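Local coordinates for D-isomer specific 2-hydroxyacid dehydrogenase family protein (Desulfovibrio vulgaris, PDB 5TX7), which probably catalyses the NAD-dependent interconversion of D-2-hydroxyacids and 2-oxoacids, as other members of its dehydrogenase family do, at residues A[262-267]-A[271-276]; A[111-116]-A[280-285]; A[102-107]-A[157-162]; A[37-42]-A[53-58]. All coordinates share one frame; numbering follows the deposited sequence.

Interaction 1: residues A[262-267]-A[271-276]; sequences DVLSQE and ADNPLL
The side-chain amides of Gln266 and Asn273 are the flat groups here. Their planes are 30° apart, and the two side chains run past one another in opposite directions. Asn273 ND2 comes 4.1 Å from Gln266 CG, so the asparagine amide meets the aliphatic part of the glutamine as well as its amide end. Gln266 reaches across because CG sits between the backbone N and the carbonyl carbon (chi1 58°) and the chain beyond it is extended. At the oxygen end of the asparagine amide, OD1 accepts from Leu275 N at 3.0 Å, in the carbonyl plane and on a lone pair, with a C=O...N angle of 143°. This is an N-cap bond for helix 274-277, while ND2 has a weak hydrogen bond to Glu244.

Next to the amide pair, Leu264 CD2 and Leu275 CD1 meet at 4.0 Å, the leucines passing each other in opposite directions. The backbone of Leu264 is held from its own side, Leu264 N donating to Glu267 OE2 at 3.1 Å. Glu267 OE1 bonds His286, consistent with the acid-histidine pairing known in this family, and Trp130 of the second subunit packs on both Leu264 and Glu267. With polar bonds spent on capping and on partners beyond the contact, the two segments are joined by van der Waals packing, and the capping bond, helped by the weak one at ND2, probably limits rotation of the Asn273 amide.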
loop_
_atom_site.group_PDB
_atom_site.type_symbol
_atom_site.label_atom_id
_atom_site.label_comp_id
_atom_site.label_asym_id
_atom_site.label_seq_id
_atom_site.Cartn_x
_atom_site.Cartn_y
_atom_site.Cartn_z
ATOM N N ASP A 262 5.275 0.247 13.729
ATOM C CA ASP A 262 6.542 -0.365 13.405
ATOM C C ASP A 262 7.545 -0.332 14.593
ATOM O O ASP A 262 8.629 -0.914 14.542
ATOM C CB ASP A 262 7.139 0.309 12.194
ATOM C CG ASP A 262 8.271 -0.490 11.604
ATOM O OD1 ASP A 262 8.078 -1.707 11.317
ATOM O OD2 ASP A 262 9.371 0.103 11.481
ATOM N N VAL A 263 7.160 0.340 15.667
ATOM C CA VAL A 263 7.984 0.460 16.839
ATOM C C VAL A 263 7.094 0.307 18.058
ATOM O O VAL A 263 5.875 0.512 17.973
ATOM C CB VAL A 263 8.714 1.808 16.855
ATOM C CG1 VAL A 263 9.659 1.923 15.665
ATOM C CG2 VAL A 263 7.711 2.956 16.857
ATOM N N LEU A 264 7.728 -0.076 19.160
ATOM C CA LEU A 264 7.096 -0.245 20.476
ATOM C C LEU A 264 8.086 0.217 21.572
ATOM O O LEU A 264 9.286 0.328 21.333
ATOM C CB LEU A 264 6.693 -1.695 20.704
ATOM C CG LEU A 264 5.695 -2.335 19.740
ATOM C CD1 LEU A 264 5.556 -3.838 20.096
ATOM C CD2 LEU A 264 4.333 -1.670 19.833
ATOM N N SER A 265 7.567 0.527 22.752
ATOM C CA SER A 265 8.396 1.021 23.855
ATOM C C SER A 265 9.365 -0.038 24.369
ATOM O O SER A 265 10.468 0.323 24.789
ATOM C CB SER A 265 7.526 1.552 24.986
ATOM O OG SER A 265 6.751 2.645 24.506
ATOM N N GLN A 266 8.953 -1.311 24.335
ATOM C CA GLN A 266 9.876 -2.445 24.551
ATOM C C GLN A 266 9.960 -3.304 23.293
ATOM O O GLN A 266 8.960 -3.862 22.847
ATOM C CB GLN A 266 9.494 -3.321 25.770
ATOM C CG GLN A 266 8.105 -3.952 25.752
ATOM C CD GLN A 266 7.896 -4.996 26.870
ATOM O OE1 GLN A 266 8.848 -5.442 27.541
ATOM N NE2 GLN A 266 6.633 -5.387 27.067
ATOM N N GLU A 267 11.161 -3.404 22.726
ATOM C CA GLU A 267 11.438 -4.238 21.555
ATOM C C GLU A 267 12.551 -5.250 21.887
ATOM O O GLU A 267 13.655 -4.839 22.219
ATOM C CB GLU A 267 11.863 -3.358 20.381
ATOM C CG GLU A 267 10.792 -2.386 19.870
ATOM C CD GLU A 267 11.327 -1.384 18.837
ATOM O OE1 GLU A 267 12.312 -1.708 18.153
ATOM O OE2 GLU A 267 10.770 -0.264 18.699
ATOM N N ALA A 271 4.683 -10.916 25.899
ATOM C CA ALA A 271 3.357 -11.460 25.587
ATOM C C ALA A 271 2.212 -10.585 26.146
ATOM O O ALA A 271 1.170 -10.458 25.507
ATOM C CB ALA A 271 3.244 -12.892 26.107
ATOM N N ASP A 272 2.442 -9.967 27.309
ATOM C CA ASP A 272 1.466 -9.097 27.973
ATOM C C ASP A 272 1.513 -7.575 27.626
ATOM O O ASP A 272 0.878 -6.775 28.312
ATOM C CB ASP A 272 1.549 -9.312 29.498
ATOM C CG ASP A 272 2.811 -8.696 30.137
ATOM O OD1 ASP A 272 3.744 -8.217 29.447
ATOM O OD2 ASP A 272 2.886 -8.742 31.382
ATOM N N ASN A 273 2.253 -7.181 26.587
ATOM C CA ASN A 273 2.142 -5.814 26.052
ATOM C C ASN A 273 0.688 -5.636 25.615
ATOM O O ASN A 273 0.176 -6.474 24.871
ATOM C CB ASN A 273 3.088 -5.620 24.854
ATOM C CG ASN A 273 3.158 -4.171 24.367
ATOM O OD1 ASN A 273 2.134 -3.530 24.133
ATOM N ND2 ASN A 273 4.382 -3.656 24.183
ATOM N N PRO A 274 0.014 -4.560 26.073
ATOM C CA PRO A 274 -1.421 -4.442 25.751
ATOM C C PRO A 274 -1.709 -4.322 24.247
ATOM O O PRO A 274 -2.783 -4.719 23.791
ATOM C CB PRO A 274 -1.859 -3.170 26.500
ATOM C CG PRO A 274 -0.595 -2.397 26.710
ATOM C CD PRO A 274 0.494 -3.412 26.873
ATOM N N LEU A 275 -0.742 -3.826 23.474
ATOM C CA LEU A 275 -0.904 -3.707 22.021
ATOM C C LEU A 275 -0.888 -5.035 21.263
ATOM O O LEU A 275 -1.389 -5.086 20.135
ATOM C CB LEU A 275 0.099 -2.700 21.447
ATOM C CG LEU A 275 -0.132 -1.263 21.967
ATOM C CD1 LEU A 275 1.059 -0.366 21.657
ATOM C CD2 LEU A 275 -1.434 -0.668 21.447
ATOM N N LEU A 276 -0.385 -6.104 21.881
ATOM C CA LEU A 276 -0.460 -7.456 21.291
ATOM C C LEU A 276 -1.791 -8.181 21.530
ATOM O O LEU A 276 -2.070 -9.176 20.863
ATOM C CB LEU A 276 0.709 -8.320 21.765
ATOM C CG LEU A 276 2.036 -7.978 21.113
ATOM C CD1 LEU A 276 3.185 -8.565 21.918
ATOM C CD2 LEU A 276 2.101 -8.486 19.672
#

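Interaction 2: residues A[111-116]-A[280-285]; sequences LLELCR and NCLITP
Glu113 OE1, at the end of a side chain that packs on Leu282, is gripped by two donors just past its own helix, Thr118 OG1 and Ala119 N. The same oxygen lies close to Glu113 OE1 of the second subunit, and such a pairing of like charges would probably raise the affinity of the two carboxylates for a proton. The aliphatic part of Glu113 makes the contact with the strand: its CG lies 3.8 Å from Leu282 CD2, the two side chains crossing at about a right angle. A bend at chi2 (65°) turns the carboxylate off the line of the chain while leaving CB and CG against the leucine. Leu114 covers the neighbouring part of the strand, running past Leu282 in the opposite direction, its CD2 4.2 Å from Leu282 CB and 3.7 Å from the backbone Asn280 O. Leu282 itself has CG anti to the backbone N (chi1 -164°), which brings CD2 against Glu113. On the strand's far flank Ile283 N donates to Asp122 of the second subunit. Helix against outer parallel strand, with a subunit interface alongside, is what this Rossmann-type NAD-binding domain displays at strand 281-283, the end of its seven-stranded sheet.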
loop_
_atom_site.group_PDB
_atom_site.type_symbol
_atom_site.label_atom_id
_atom_site.label_comp_id
_atom_site.label_asym_id
_atom_site.label_seq_id
_atom_site.Cartn_x
_atom_site.Cartn_y
_atom_site.Cartn_z
ATOM N N LEU A 111 -1.245 1.537 6.565
ATOM C CA LEU A 111 -2.561 2.160 6.468
ATOM C C LEU A 111 -3.492 1.465 5.472
ATOM O O LEU A 111 -4.680 1.307 5.745
ATOM C CB LEU A 111 -2.407 3.620 6.091
ATOM C CG LEU A 111 -3.671 4.458 5.901
ATOM C CD1 LEU A 111 -4.451 4.442 7.206
ATOM C CD2 LEU A 111 -3.298 5.858 5.481
ATOM N N LEU A 112 -2.967 1.077 4.318
ATOM C CA LEU A 112 -3.765 0.403 3.300
ATOM C C LEU A 112 -4.103 -1.030 3.650
ATOM O O LEU A 112 -5.163 -1.521 3.243
ATOM C CB LEU A 112 -3.091 0.462 1.926
ATOM C CG LEU A 112 -3.148 1.831 1.260
ATOM C CD1 LEU A 112 -2.236 1.841 0.040
ATOM C CD2 LEU A 112 -4.566 2.179 0.870
ATOM N N GLU A 113 -3.234 -1.696 4.403
ATOM C CA GLU A 113 -3.579 -3.007 4.929
ATOM C C GLU A 113 -4.685 -2.871 5.957
ATOM O O GLU A 113 -5.544 -3.746 6.002
ATOM C CB GLU A 113 -2.365 -3.762 5.481
ATOM C CG GLU A 113 -2.652 -5.156 6.062
ATOM C CD GLU A 113 -3.155 -6.228 5.098
ATOM O OE1 GLU A 113 -2.979 -6.122 3.850
ATOM O OE2 GLU A 113 -3.726 -7.228 5.637
ATOM N N LEU A 114 -4.689 -1.816 6.764
ATOM C CA LEU A 114 -5.817 -1.601 7.684
ATOM C C LEU A 114 -7.124 -1.284 6.899
ATOM O O LEU A 114 -8.206 -1.706 7.296
ATOM C CB LEU A 114 -5.517 -0.496 8.690
ATOM C CG LEU A 114 -4.406 -0.787 9.713
ATOM C CD1 LEU A 114 -3.806 0.472 10.332
ATOM C CD2 LEU A 114 -4.915 -1.693 10.823
ATOM N N CYS A 115 -7.009 -0.550 5.797
ATOM C CA CYS A 115 -8.182 -0.103 5.053
ATOM C C CYS A 115 -8.795 -1.143 4.123
ATOM O O CYS A 115 -10.016 -1.187 3.972
ATOM C CB CYS A 115 -7.878 1.160 4.267
ATOM S SG CYS A 115 -7.686 2.553 5.406
ATOM N N ARG A 116 -7.944 -1.967 3.509
ATOM C CA ARG A 116 -8.376 -3.012 2.549
ATOM C C ARG A 116 -8.159 -4.439 3.051
ATOM O O ARG A 116 -8.870 -5.350 2.621
ATOM C CB ARG A 116 -7.618 -2.834 1.234
ATOM C CG ARG A 116 -7.533 -1.399 0.712
ATOM C CD ARG A 116 -8.905 -0.792 0.507
ATOM N NE ARG A 116 -9.614 -1.404 -0.627
ATOM C CZ ARG A 116 -9.953 -0.807 -1.767
ATOM N NH1 ARG A 116 -9.663 0.477 -2.009
ATOM N NH2 ARG A 116 -10.595 -1.522 -2.686
ATOM N N ASN A 280 -7.630 -4.925 15.845
ATOM C CA ASN A 280 -7.287 -4.028 14.727
ATOM C C ASN A 280 -5.931 -3.339 14.861
ATOM O O ASN A 280 -5.755 -2.200 14.429
ATOM C CB ASN A 280 -8.375 -2.972 14.546
ATOM C CG ASN A 280 -9.735 -3.578 14.280
ATOM O OD1 ASN A 280 -9.865 -4.470 13.443
ATOM N ND2 ASN A 280 -10.762 -3.092 14.984
ATOM N N CYS A 281 -4.965 -4.030 15.456
ATOM C CA CYS A 281 -3.621 -3.492 15.631
ATOM C C CYS A 281 -2.682 -4.284 14.735
ATOM O O CYS A 281 -2.608 -5.511 14.824
ATOM C CB CYS A 281 -3.178 -3.625 17.081
ATOM S SG CYS A 281 -1.704 -2.641 17.463
ATOM N N LEU A 282 -1.976 -3.572 13.860
ATOM C CA LEU A 282 -1.012 -4.153 12.940
ATOM C C LEU A 282 0.396 -3.742 13.387
ATOM O O LEU A 282 0.666 -2.562 13.602
ATOM C CB LEU A 282 -1.295 -3.657 11.531
ATOM C CG LEU A 282 -0.676 -4.379 10.356
ATOM C CD1 LEU A 282 -1.289 -5.756 10.249
ATOM C CD2 LEU A 282 -0.938 -3.584 9.074
ATOM N N ILE A 283 1.279 -4.718 13.568
ATOM C CA ILE A 283 2.598 -4.469 14.126
ATOM C C ILE A 283 3.650 -5.098 13.212
ATOM O O ILE A 283 3.511 -6.238 12.771
ATOM C CB ILE A 283 2.736 -5.010 15.559
ATOM C CG1 ILE A 283 1.574 -4.504 16.423
ATOM C CG2 ILE A 283 4.068 -4.570 16.166
ATOM C CD1 ILE A 283 1.637 -4.963 17.872
ATOM N N THR A 284 4.700 -4.338 12.925
ATOM C CA THR A 284 5.811 -4.818 12.125
ATOM C C THR A 284 7.102 -4.586 12.932
ATOM O O THR A 284 7.170 -3.650 13.706
ATOM C CB THR A 284 5.856 -4.102 10.733
ATOM O OG1 THR A 284 5.760 -2.692 10.889
ATOM C CG2 THR A 284 4.679 -4.528 9.872
ATOM N N PRO A 285 8.122 -5.459 12.762
ATOM C CA PRO A 285 9.269 -5.483 13.664
ATOM C C PRO A 285 10.379 -4.472 13.329
ATOM O O PRO A 285 11.485 -4.868 12.946
ATOM C CB PRO A 285 9.764 -6.927 13.516
ATOM C CG PRO A 285 9.495 -7.221 12.095
ATOM C CD PRO A 285 8.157 -6.610 11.839
#

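Interaction 3: residues A[102-107]-A[157-162]; sequences SVAQHV and GNTGRR
Val103 is the first residue of 102-107 to meet the other helix. Its CG1 lies 3.6 Å from Thr159 CG2, with CB only slightly farther off, and the two branched side chains cross at about a right angle. CG1 is anti to the backbone N (chi1 173°), which brings this branch, rather than CG2, against the threonine. Thr159 answers with its methyl: CG2 is itself anti to its backbone N, while OG1 is placed beside that N. The threonine side chain also touches His208, and Val103 touches Thr236, so the pair sits among neighbouring loops.

Ala104 follows, and here the backbones draw nearest, Ala104 CA standing 5.7 Å from Thr159 CA. The axes of segments 102-107 and 158-162 approach to 8.7 Å, with a signed crossing angle of -43°. The partner helix, 158-169, follows strand 150-154, and Gly157 and Gly160 at its start belong, with Gly155, to a GxGxxG pattern consistent with the dinucleotide-binding turn of a Rossmann fold. Gly157 is the N-cap, and at Gly160 the missing side chain would have pointed away from 102-107.

Ala104 CB then packs on the aliphatic root of Arg162, 3.5 Å from CG and 3.7 Å from CB. Bends at chi2 and chi3 carry the guanidinium off from this methyl, and Arg162 NH1 makes a weak hydrogen bond to Ala169 O of the second subunit. Farther along, Gln105 faces the second subunit too, where its OE1 accepts from Leu146 N. His106 NE2 bonds Thr284 OG1 of its own chain while the ring packs on Arg116 of the second subunit, and Val107 joins Ala104 in packing on Val163.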
loop_
_atom_site.group_PDB
_atom_site.type_symbol
_atom_site.label_atom_id
_atom_site.label_comp_id
_atom_site.label_asym_id
_atom_site.label_seq_id
_atom_site.Cartn_x
_atom_site.Cartn_y
_atom_site.Cartn_z
ATOM N N SER A 102 11.562 4.956 2.140
ATOM C CA SER A 102 11.271 3.671 2.758
ATOM C C SER A 102 10.221 3.852 3.850
ATOM O O SER A 102 9.208 3.148 3.862
ATOM C CB SER A 102 12.536 3.053 3.339
ATOM O OG SER A 102 12.344 1.682 3.659
ATOM N N VAL A 103 10.440 4.836 4.723
ATOM C CA VAL A 103 9.564 5.056 5.877
ATOM C C VAL A 103 8.196 5.576 5.461
ATOM O O VAL A 103 7.170 4.997 5.866
ATOM C CB VAL A 103 10.234 5.958 6.953
ATOM C CG1 VAL A 103 9.271 6.336 8.072
ATOM C CG2 VAL A 103 11.430 5.201 7.574
ATOM N N ALA A 104 8.171 6.635 4.652
ATOM C CA ALA A 104 6.916 7.183 4.129
ATOM C C ALA A 104 6.034 6.133 3.424
ATOM O O ALA A 104 4.842 6.073 3.634
ATOM C CB ALA A 104 7.207 8.329 3.185
ATOM N N GLN A 105 6.633 5.313 2.582
ATOM C CA GLN A 105 5.910 4.206 1.970
ATOM C C GLN A 105 5.428 3.143 2.957
ATOM O O GLN A 105 4.386 2.519 2.717
ATOM C CB GLN A 105 6.746 3.561 0.869
ATOM C CG GLN A 105 6.894 4.521 -0.303
ATOM C CD GLN A 105 7.741 4.002 -1.426
ATOM O OE1 GLN A 105 7.855 2.789 -1.647
ATOM N NE2 GLN A 105 8.348 4.922 -2.157
ATOM N N HIS A 106 6.167 2.921 4.049
ATOM C CA HIS A 106 5.700 1.971 5.071
ATOM C C HIS A 106 4.439 2.475 5.823
ATOM O O HIS A 106 3.567 1.676 6.198
ATOM C CB HIS A 106 6.814 1.611 6.071
ATOM C CG HIS A 106 6.526 0.375 6.855
ATOM N ND1 HIS A 106 6.412 -0.867 6.267
ATOM C CD2 HIS A 106 6.307 0.185 8.177
ATOM C CE1 HIS A 106 6.135 -1.768 7.195
ATOM N NE2 HIS A 106 6.088 -1.160 8.367
ATOM N N VAL A 107 4.344 3.797 6.016
ATOM C CA VAL A 107 3.137 4.419 6.581
ATOM C C VAL A 107 1.884 3.986 5.776
ATOM O O VAL A 107 0.853 3.584 6.369
ATOM C CB VAL A 107 3.256 5.963 6.617
ATOM C CG1 VAL A 107 1.901 6.651 6.901
ATOM C CG2 VAL A 107 4.286 6.392 7.635
ATOM N N GLY A 157 9.460 17.202 8.960
ATOM C CA GLY A 157 10.746 17.044 8.280
ATOM C C GLY A 157 10.545 16.311 6.961
ATOM O O GLY A 157 9.428 16.229 6.452
ATOM N N ASN A 158 11.617 15.732 6.435
ATOM C CA ASN A 158 11.592 15.096 5.107
ATOM C C ASN A 158 10.562 13.960 4.978
ATOM O O ASN A 158 9.854 13.894 3.973
ATOM C CB ASN A 158 12.970 14.530 4.748
ATOM C CG ASN A 158 14.045 15.610 4.602
ATOM O OD1 ASN A 158 15.139 15.477 5.132
ATOM N ND2 ASN A 158 13.737 16.665 3.884
ATOM N N THR A 159 10.487 13.092 5.987
ATOM C CA THR A 159 9.613 11.922 5.925
ATOM C C THR A 159 8.145 12.362 5.969
ATOM O O THR A 159 7.354 12.009 5.098
ATOM C CB THR A 159 9.928 10.943 7.067
ATOM O OG1 THR A 159 11.283 10.539 6.982
ATOM C CG2 THR A 159 9.104 9.708 6.970
ATOM N N GLY A 160 7.825 13.160 6.980
ATOM C CA GLY A 160 6.540 13.834 7.094
ATOM C C GLY A 160 6.086 14.507 5.809
ATOM O O GLY A 160 4.964 14.335 5.394
ATOM N N ARG A 161 6.964 15.254 5.171
ATOM C CA ARG A 161 6.624 15.928 3.913
ATOM C C ARG A 161 6.327 14.951 2.799
ATOM O O ARG A 161 5.429 15.199 1.990
ATOM C CB ARG A 161 7.766 16.826 3.455
ATOM C CG ARG A 161 7.929 18.062 4.314
ATOM C CD ARG A 161 9.289 18.671 4.076
ATOM N NE ARG A 161 9.616 19.696 5.055
ATOM C CZ ARG A 161 10.759 20.375 5.060
ATOM N NH1 ARG A 161 11.701 20.123 4.145
ATOM N NH2 ARG A 161 10.978 21.304 5.987
ATOM N N ARG A 162 7.095 13.854 2.755
ATOM C CA ARG A 162 6.865 12.760 1.795
ATOM C C ARG A 162 5.501 12.127 2.045
ATOM O O ARG A 162 4.717 11.928 1.118
ATOM C CB ARG A 162 7.972 11.712 1.906
ATOM C CG ARG A 162 8.080 10.750 0.757
ATOM C CD ARG A 162 8.658 11.464 -0.442
ATOM N NE ARG A 162 7.650 11.581 -1.452
ATOM C CZ ARG A 162 7.723 12.422 -2.477
ATOM N NH1 ARG A 162 6.722 12.471 -3.347
ATOM N NH2 ARG A 162 8.788 13.213 -2.671
#

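Interaction 4: residues A[37-42]-A[53-58]; sequences DKIIER and KVPLDM
Ile39 meets three consecutive residues of the other segment, Val54, Pro55 and Leu56, and each of its branches has its own partner. The contact belongs to a beta-alpha-beta unit of the five-stranded parallel sheet: strand 27-30 leads into helix 39-43, then strand 48-51, and the loop leaving that last strand packs against the start of the helix. Ile39 and Val54 approach tip to tip, with Ile39 CD1 3.7 Å from Val54 CG1 and Ile39 CG1 3.8 Å from the same methyl. CD1 also rests by the backbone, 3.5 Å from Pro55 O, and more loosely by the proline ring. The other branch goes elsewhere: Ile39 CG2 packs on Leu56 CD2 at 3.9 Å, the side chains meeting at a slant.

This spread follows from the torsions. With CG1 anti to the carbonyl carbon (chi1 -68°) and CG2 anti to the backbone N, the two branches of Ile39 diverge, one to Val54 and Pro55 and one to Leu56. Val54 presents CG1 because that methyl is anti to its backbone N (chi1 174°).

In the next shell, the loop is fixed by bonds to its surroundings: Val54 O accepts from Thr51 OG1, and the backbone of Leu56 pairs with Lys79 and Asp81. Asp57 then N-caps helix 58-62 through Ala60 N. Beyond the contact on the helix side, Arg42 NH1 donates to Thr34 OG1, and Thr34 also touches Ile39. One face of that guanidinium carries Lys38 CB, 3.7 Å above the plane and displaced toward its rim.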
loop_
_atom_site.group_PDB
_atom_site.type_symbol
_atom_site.label_atom_id
_atom_site.label_comp_id
_atom_site.label_asym_id
_atom_site.label_seq_id
_atom_site.Cartn_x
_atom_site.Cartn_y
_atom_site.Cartn_z
ATOM N N ASP A 37 30.131 -8.724 25.202
ATOM C CA ASP A 37 31.414 -9.280 25.669
ATOM C C ASP A 37 32.462 -9.504 24.568
ATOM O O ASP A 37 33.611 -9.801 24.878
ATOM C CB ASP A 37 31.199 -10.579 26.466
ATOM C CG ASP A 37 30.596 -11.724 25.623
ATOM O OD1 ASP A 37 29.687 -11.486 24.796
ATOM O OD2 ASP A 37 31.020 -12.881 25.831
ATOM N N LYS A 38 32.074 -9.366 23.298
ATOM C CA LYS A 38 32.969 -9.585 22.165
ATOM C C LYS A 38 33.341 -8.305 21.409
ATOM O O LYS A 38 34.075 -8.374 20.406
ATOM C CB LYS A 38 32.313 -10.590 21.193
ATOM C CG LYS A 38 32.142 -12.009 21.745
ATOM C CD LYS A 38 33.127 -13.002 21.122
ATOM C CE LYS A 38 32.880 -14.422 21.605
ATOM N NZ LYS A 38 33.421 -14.624 22.977
ATOM N N ILE A 39 32.873 -7.145 21.879
ATOM C CA ILE A 39 33.087 -5.882 21.145
ATOM C C ILE A 39 34.571 -5.530 21.036
ATOM O O ILE A 39 35.031 -5.215 19.946
ATOM C CB ILE A 39 32.299 -4.695 21.768
ATOM C CG1 ILE A 39 30.794 -4.895 21.582
ATOM C CG2 ILE A 39 32.695 -3.361 21.136
ATOM C CD1 ILE A 39 29.940 -4.020 22.486
ATOM N N ILE A 40 35.306 -5.606 22.151
ATOM C CA ILE A 40 36.722 -5.218 22.168
ATOM C C ILE A 40 37.563 -6.166 21.306
ATOM O O ILE A 40 38.373 -5.695 20.512
ATOM C CB ILE A 40 37.342 -5.185 23.594
ATOM C CG1 ILE A 40 36.502 -4.409 24.615
ATOM C CG2 ILE A 40 38.750 -4.617 23.538
ATOM C CD1 ILE A 40 36.159 -3.007 24.220
ATOM N N GLU A 41 37.379 -7.484 21.478
ATOM C CA GLU A 41 38.042 -8.516 20.643
ATOM C C GLU A 41 37.961 -8.224 19.151
ATOM O O GLU A 41 38.966 -8.231 18.436
ATOM C CB GLU A 41 37.385 -9.884 20.838
ATOM C CG GLU A 41 37.795 -10.619 22.095
ATOM C CD GLU A 41 37.115 -11.976 22.232
ATOM O OE1 GLU A 41 36.564 -12.486 21.215
ATOM O OE2 GLU A 41 37.137 -12.520 23.374
ATOM N N ARG A 42 36.734 -7.987 18.698
ATOM C CA ARG A 42 36.457 -7.853 17.280
ATOM C C ARG A 42 36.883 -6.507 16.716
ATOM O O ARG A 42 37.331 -6.421 15.555
ATOM C CB ARG A 42 34.972 -8.112 17.025
ATOM C CG ARG A 42 34.592 -9.557 17.325
ATOM C CD ARG A 42 33.114 -9.802 17.128
ATOM N NE ARG A 42 32.748 -11.178 17.466
ATOM C CZ ARG A 42 31.532 -11.695 17.308
ATOM N NH1 ARG A 42 30.553 -10.946 16.820
ATOM N NH2 ARG A 42 31.292 -12.958 17.631
ATOM N N LYS A 53 23.557 -0.810 15.788
ATOM C CA LYS A 53 23.020 -0.789 17.151
ATOM C C LYS A 53 23.968 -1.388 18.189
ATOM O O LYS A 53 23.571 -1.557 19.337
ATOM C CB LYS A 53 21.667 -1.534 17.198
ATOM C CG LYS A 53 20.569 -0.940 16.345
ATOM C CD LYS A 53 20.163 0.459 16.786
ATOM C CE LYS A 53 19.045 1.025 15.907
ATOM N NZ LYS A 53 19.565 1.667 14.663
ATOM N N VAL A 54 25.203 -1.713 17.814
ATOM C CA VAL A 54 26.180 -2.200 18.794
ATOM C C VAL A 54 26.638 -1.001 19.634
ATOM O O VAL A 54 27.056 0.012 19.081
ATOM C CB VAL A 54 27.374 -2.889 18.132
ATOM C CG1 VAL A 54 28.429 -3.256 19.173
ATOM C CG2 VAL A 54 26.898 -4.147 17.405
ATOM N N PRO A 55 26.519 -1.104 20.961
ATOM C CA PRO A 55 26.831 0.049 21.807
ATOM C C PRO A 55 28.325 0.301 21.963
ATOM O O PRO A 55 29.082 -0.654 22.013
ATOM C CB PRO A 55 26.188 -0.312 23.158
ATOM C CG PRO A 55 26.093 -1.793 23.145
ATOM C CD PRO A 55 25.932 -2.216 21.728
ATOM N N LEU A 56 28.726 1.574 22.013
ATOM C CA LEU A 56 30.111 1.965 22.279
ATOM C C LEU A 56 30.142 3.054 23.340
ATOM O O LEU A 56 29.745 4.191 23.089
ATOM C CB LEU A 56 30.776 2.467 21.007
ATOM C CG LEU A 56 30.887 1.460 19.865
ATOM C CD1 LEU A 56 31.288 2.184 18.587
ATOM C CD2 LEU A 56 31.878 0.353 20.223
ATOM N N ASP A 57 30.611 2.684 24.525
ATOM C CA ASP A 57 30.728 3.597 25.671
ATOM C C ASP A 57 32.177 4.061 25.841
ATOM O O ASP A 57 33.035 3.721 25.036
ATOM C CB ASP A 57 30.197 2.898 26.942
ATOM C CG ASP A 57 31.029 1.681 27.365
ATOM O OD1 ASP A 57 31.899 1.212 26.610
ATOM O OD2 ASP A 57 30.808 1.181 28.475
ATOM N N MET A 58 32.457 4.843 26.884
ATOM C CA MET A 58 33.817 5.337 27.169
ATOM C C MET A 58 34.819 4.212 27.354
ATOM O O MET A 58 35.948 4.294 26.881
ATOM C CB MET A 58 33.827 6.169 28.461
ATOM C CG MET A 58 35.198 6.641 28.954
ATOM S SD MET A 58 35.932 7.840 27.827
ATOM C CE MET A 58 35.129 9.348 28.380
#

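Interaction 4 comes first along the chain, closing a short loop between residues 37-42 and 53-58 within the five-stranded N-terminal sheet, and it is finished before the others open. Interactions 3 and 2 both start on helix 100-116 and cross: the first returns at 157-162, the second at 280-285, so one helix is fastened both to helix 158-169 and to the outer strand 281-283 of the seven-stranded sheet. Interaction 1 falls wholly within the span of interaction 2, tying the loop after strand 256-261 to helix 274-277. Thr284 bridges the three, bonding Asp262 and His106. All four reach the second subunit, interaction 4 through Lys53 alone; its centre lies about 27 Å or more from those of the others.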